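PDB 6VXC: trans-4-hydroxy-L-proline dehydratase from Clostridioides difficile 70-100-2010, which catalyses, as a glycyl radical enzyme, the dehydration of trans-4-hydroxy-L-proline to (S)-1-pyrroline-5-carboxylate in the anaerobic breakdown of hydroxyproline. Local coordinates for residues I64-A69 / L221-I226; M539-M544 / D557-G562. All blocks are in the same frame, centred on the assembly; numbering follows the deposited sequence.

Contact 1: residues I64-A69 / L221-I226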
# COMPACT_ATOMS: atom_id res chain seq x y z
N ILE A 64 18.88 10.67 -18.93
CA ILE A 64 18.63 9.98 -17.65
C ILE A 64 17.86 8.68 -17.83
O ILE A 64 18.20 7.70 -17.17
CB ILE A 64 17.96 10.94 -16.66
CG1 ILE A 64 18.96 12.04 -16.28
CG2 ILE A 64 17.56 10.17 -15.41
CD1 ILE A 64 18.38 13.14 -15.45
N PRO A 65 16.84 8.58 -18.68
CA PRO A 65 16.20 7.27 -18.85
C PRO A 65 17.17 6.18 -19.27
O PRO A 65 17.12 5.07 -18.72
CB PRO A 65 15.11 7.53 -19.90
CG PRO A 65 15.27 8.95 -20.34
CD PRO A 65 16.10 9.67 -19.34
N VAL A 66 18.07 6.47 -20.20
CA VAL A 66 19.06 5.47 -20.60
C VAL A 66 20.02 5.18 -19.44
O VAL A 66 20.42 4.03 -19.24
CB VAL A 66 19.81 5.93 -21.86
CG1 VAL A 66 20.99 5.02 -22.15
CG2 VAL A 66 18.85 5.95 -23.06
N LEU A 67 20.39 6.21 -18.68
CA LEU A 67 21.24 5.99 -17.51
C LEU A 67 20.61 5.01 -16.52
O LEU A 67 21.28 4.11 -16.01
CB LEU A 67 21.56 7.32 -16.82
CG LEU A 67 22.30 7.28 -15.49
CD1 LEU A 67 23.61 6.58 -15.62
CD2 LEU A 67 22.53 8.68 -15.02
N ARG A 68 19.32 5.19 -16.23
CA ARG A 68 18.65 4.25 -15.33
C ARG A 68 18.64 2.84 -15.91
O ARG A 68 18.92 1.87 -15.20
CB ARG A 68 17.22 4.72 -15.07
CG ARG A 68 17.10 6.10 -14.42
CD ARG A 68 17.71 6.11 -13.02
NE ARG A 68 17.13 5.08 -12.18
CZ ARG A 68 17.63 4.71 -11.00
NH1 ARG A 68 17.04 3.75 -10.32
NH2 ARG A 68 18.73 5.28 -10.52
N ALA A 69 18.32 2.71 -17.19
CA ALA A 69 18.27 1.38 -17.81
C ALA A 69 19.65 0.72 -17.83
O ALA A 69 19.78 -0.47 -17.50
CB ALA A 69 17.71 1.50 -19.23
N LEU A 221 12.14 5.17 -25.28
CA LEU A 221 12.07 3.87 -25.95
C LEU A 221 13.43 3.16 -25.94
O LEU A 221 13.50 1.95 -25.73
CB LEU A 221 11.56 4.06 -27.38
CG LEU A 221 10.08 4.42 -27.48
CD1 LEU A 221 9.75 5.07 -28.79
CD2 LEU A 221 9.19 3.19 -27.28
N GLU A 222 14.51 3.91 -26.17
CA GLU A 222 15.84 3.31 -26.06
C GLU A 222 16.08 2.74 -24.67
O GLU A 222 16.67 1.66 -24.53
CB GLU A 222 16.94 4.33 -26.39
CG GLU A 222 17.09 4.66 -27.85
CD GLU A 222 18.25 5.63 -28.13
OE1 GLU A 222 18.69 5.66 -29.30
OE2 GLU A 222 18.73 6.33 -27.21
N ALA A 223 15.66 3.45 -23.63
CA ALA A 223 15.81 2.93 -22.28
C ALA A 223 14.99 1.65 -22.09
O ALA A 223 15.45 0.70 -21.46
CB ALA A 223 15.41 3.99 -21.26
N MET A 224 13.76 1.63 -22.61
CA MET A 224 12.93 0.43 -22.48
C MET A 224 13.59 -0.77 -23.12
O MET A 224 13.52 -1.89 -22.59
CB MET A 224 11.54 0.68 -23.06
CG MET A 224 10.69 1.64 -22.25
SD MET A 224 9.08 1.89 -23.02
CE MET A 224 8.94 3.65 -22.91
N ALA A 225 14.23 -0.57 -24.28
CA ALA A 225 14.92 -1.67 -24.97
C ALA A 225 16.06 -2.22 -24.13
O ALA A 225 16.27 -3.44 -24.08
CB ALA A 225 15.42 -1.19 -26.33
N ILE A 226 16.82 -1.35 -23.49
CA ILE A 226 17.89 -1.80 -22.61
C ILE A 226 17.32 -2.57 -21.42
O ILE A 226 17.89 -3.57 -20.98
CB ILE A 226 18.75 -0.60 -22.18
CG1 ILE A 226 19.51 -0.03 -23.40
CG2 ILE A 226 19.68 -1.00 -21.05
CD1 ILE A 226 20.11 1.35 -23.19
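Ala223 pushes its methyl against the backbone of the neighbouring helix at Pro65 and Val66, and Ala69 answers with its own methyl one turn further along. Ala223 CB lies 3.2 Å from Pro65 O, and the ring of Pro65 meets the same methyl through CB alone. Ala69 CB comes within 3.3 Å of Ala223 O, so each alanine packs against a carbonyl of the opposite helix, and the two methyls stand 4.0 Å apart, measured from Ala69 CB to Ala223 CB. These short side chains let the backbones draw close: Val66 CA and Ala223 CA are separated by 4.5 Å.

The pair is a tight, alanine-mediated helix-helix packing with the two helices running the same way. The segment axes approach to 8.1 Å at an angle of only 5°, and the interface joins the start of helix 64-78 to the long helix 214-248 within the pyruvate formate lyase-like part of the chain. No hydrogen bond crosses it.

The branched side chains border the alanines. In Ile226 the CG2 methyl is anti to the backbone N (chi1 -67° places CG1 beside that N instead), which carries Ile226 CG2 to 3.7 Å from Ala69 CB and close to the carbonyl oxygen of Ala69. The other branch of Ile226 reaches Val66: its terminal CD1 meets Val66 CG1 at 3.9 Å, the two side chains crossing at about a right angle. Val66 divides its methyls between partners, CG1 going to Ile226 while CG2 turns to Ala223 and to the extended chain of Glu222. There Glu222 OE2 passes 4.2 Å from Val66 CG2, a mere van der Waals brush. Beyond the pair, helix 192-205 packs on Leu221 and Met224.

Contact 2: residues M539-M544 / D557-G562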
# COMPACT_ATOMS: atom_id res chain seq x y z
N MET A 539 13.60 9.84 -11.67
CA MET A 539 13.25 8.45 -11.38
C MET A 539 12.51 7.78 -12.53
O MET A 539 11.52 7.08 -12.28
CB MET A 539 12.36 8.36 -10.14
CG MET A 539 12.97 8.73 -8.82
SD MET A 539 11.68 8.50 -7.57
CE MET A 539 12.15 9.71 -6.35
N PRO A 540 12.91 7.97 -13.78
CA PRO A 540 12.24 7.24 -14.85
C PRO A 540 12.42 5.75 -14.60
O PRO A 540 13.39 5.32 -13.99
CB PRO A 540 12.96 7.70 -16.12
CG PRO A 540 14.30 8.13 -15.66
CD PRO A 540 14.09 8.71 -14.28
N CYS A 541 11.44 4.97 -15.01
CA CYS A 541 11.45 3.53 -14.75
C CYS A 541 11.21 2.80 -16.06
O CYS A 541 10.10 2.33 -16.32
CB CYS A 541 10.42 3.17 -13.67
SG CYS A 541 8.78 3.94 -13.90
N PRO A 542 12.24 2.67 -16.90
CA PRO A 542 12.05 1.99 -18.20
C PRO A 542 11.56 0.56 -18.06
O PRO A 542 10.77 0.12 -18.90
CB PRO A 542 13.43 2.03 -18.86
CG PRO A 542 14.27 2.91 -18.01
CD PRO A 542 13.63 3.07 -16.66
N LEU A 543 11.98 -0.18 -17.04
CA LEU A 543 11.47 -1.55 -16.94
C LEU A 543 9.96 -1.54 -16.70
O LEU A 543 9.21 -2.14 -17.46
CB LEU A 543 12.20 -2.34 -15.84
CG LEU A 543 11.67 -3.77 -15.62
CD1 LEU A 543 11.79 -4.60 -16.91
CD2 LEU A 543 12.39 -4.49 -14.46
N MET A 544 9.49 -0.80 -15.69
CA MET A 544 8.05 -0.77 -15.46
C MET A 544 7.30 -0.31 -16.72
O MET A 544 6.22 -0.84 -17.03
CB MET A 544 7.71 0.14 -14.28
CG MET A 544 6.21 0.21 -13.97
SD MET A 544 5.59 -1.33 -13.22
CE MET A 544 6.37 -1.20 -11.62
N ASP A 557 7.61 7.28 -20.82
CA ASP A 557 7.92 6.52 -19.62
C ASP A 557 6.74 6.56 -18.63
O ASP A 557 6.02 7.55 -18.51
CB ASP A 557 9.18 7.09 -18.97
CG ASP A 557 9.68 6.23 -17.82
OD1 ASP A 557 10.32 5.19 -18.09
OD2 ASP A 557 9.40 6.58 -16.66
N TYR A 558 6.57 5.46 -17.90
CA TYR A 558 5.50 5.35 -16.90
C TYR A 558 5.58 6.48 -15.88
O TYR A 558 4.54 7.00 -15.45
CB TYR A 558 5.59 3.98 -16.22
CG TYR A 558 4.68 3.78 -15.03
CD1 TYR A 558 3.38 3.33 -15.20
CD2 TYR A 558 5.14 3.96 -13.73
CE1 TYR A 558 2.55 3.11 -14.11
CE2 TYR A 558 4.33 3.76 -12.65
CZ TYR A 558 3.04 3.33 -12.83
OH TYR A 558 2.26 3.14 -11.73
N GLN A 559 6.79 6.90 -15.50
CA GLN A 559 6.93 7.93 -14.48
C GLN A 559 6.61 9.33 -14.99
O GLN A 559 6.63 10.27 -14.20
CB GLN A 559 8.35 7.90 -13.90
CG GLN A 559 8.43 8.21 -12.41
CD GLN A 559 8.07 7.01 -11.53
OE1 GLN A 559 6.90 6.71 -11.32
NE2 GLN A 559 9.10 6.32 -11.02
N ARG A 560 6.30 9.51 -16.27
CA ARG A 560 5.92 10.85 -16.70
C ARG A 560 4.64 10.84 -17.53
O ARG A 560 4.42 11.75 -18.34
CB ARG A 560 7.05 11.56 -17.46
CG ARG A 560 7.41 11.01 -18.83
CD ARG A 560 8.58 11.80 -19.46
NE ARG A 560 8.89 11.33 -20.81
CZ ARG A 560 8.33 11.80 -21.92
NH1 ARG A 560 7.43 12.76 -21.85
NH2 ARG A 560 8.69 11.31 -23.10
N GLY A 561 3.78 9.85 -17.33
CA GLY A 561 2.46 9.85 -17.91
C GLY A 561 2.20 8.86 -19.02
O GLY A 561 1.19 8.99 -19.72
N GLY A 562 3.08 7.88 -19.24
CA GLY A 562 2.87 6.89 -20.28
C GLY A 562 1.68 5.97 -20.06
O GLY A 562 1.16 5.40 -21.02
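The loop 557-562 opens with an Asx turn at Asp557, and the same carboxylate binds the start of helix 542-546, where Cys541 is the N-cap residue. Asp557 OD2 accepts two backbone N-H groups: Gln559 N at 2.9 Å, from above the carboxylate plane, closes the turn, while Cys541 N at 3.1 Å comes in on the syn side in a nearly straight bond (166°). The carboxylate is thereby fixed across both segments. Two residues on, the Gln559 side chain bends at chi2 (80°) and gives NE2 to Met539 O at 2.8 Å, in the carbonyl plane. Its amide also lies near Cys541 SG.

Tyr558 is gripped by sulfur-bearing side chains from two directions. Met544 CG sits over one ring face, 4.1 Å from the centroid of Tyr558, as a CH-pi contact, with its SD farther above the same ring; Cys541 SG instead comes to the edge, 3.6 Å from Tyr558 CD2. The backbone N-H of Tyr558 is donated to Ser545 OG. An Asx turn whose carboxylate also binds the N-cap N-H, with Cys and Met sulfur-aromatic contacts on the tyrosine inside it, thus ties this loop to the neighbouring helix.

How the contacts relate
Contact 1 and contact 2 are neighbours, with centres 10 Å apart, and Pro542 bridges them. Its ring fits against the paired helices, Pro542 CB lying 3.5 Å from Ala223 O and Pro542 CG 3.6 Å from Pro65 O. Two residues earlier, Pro540 CG touches Arg68 CG at 3.7 Å, and Met224 CG packs on Pro542 O. Contact 2 joins these helices to the loop before strand 565-573. It is the more central, its centre about 19 Å from the centre of the chain, against about 27 Å for that of contact 1. The side chain of Tyr558 is about 11 Å from that of Glu456, the probable proton acceptor, whereas contact 1 lies away from the active site.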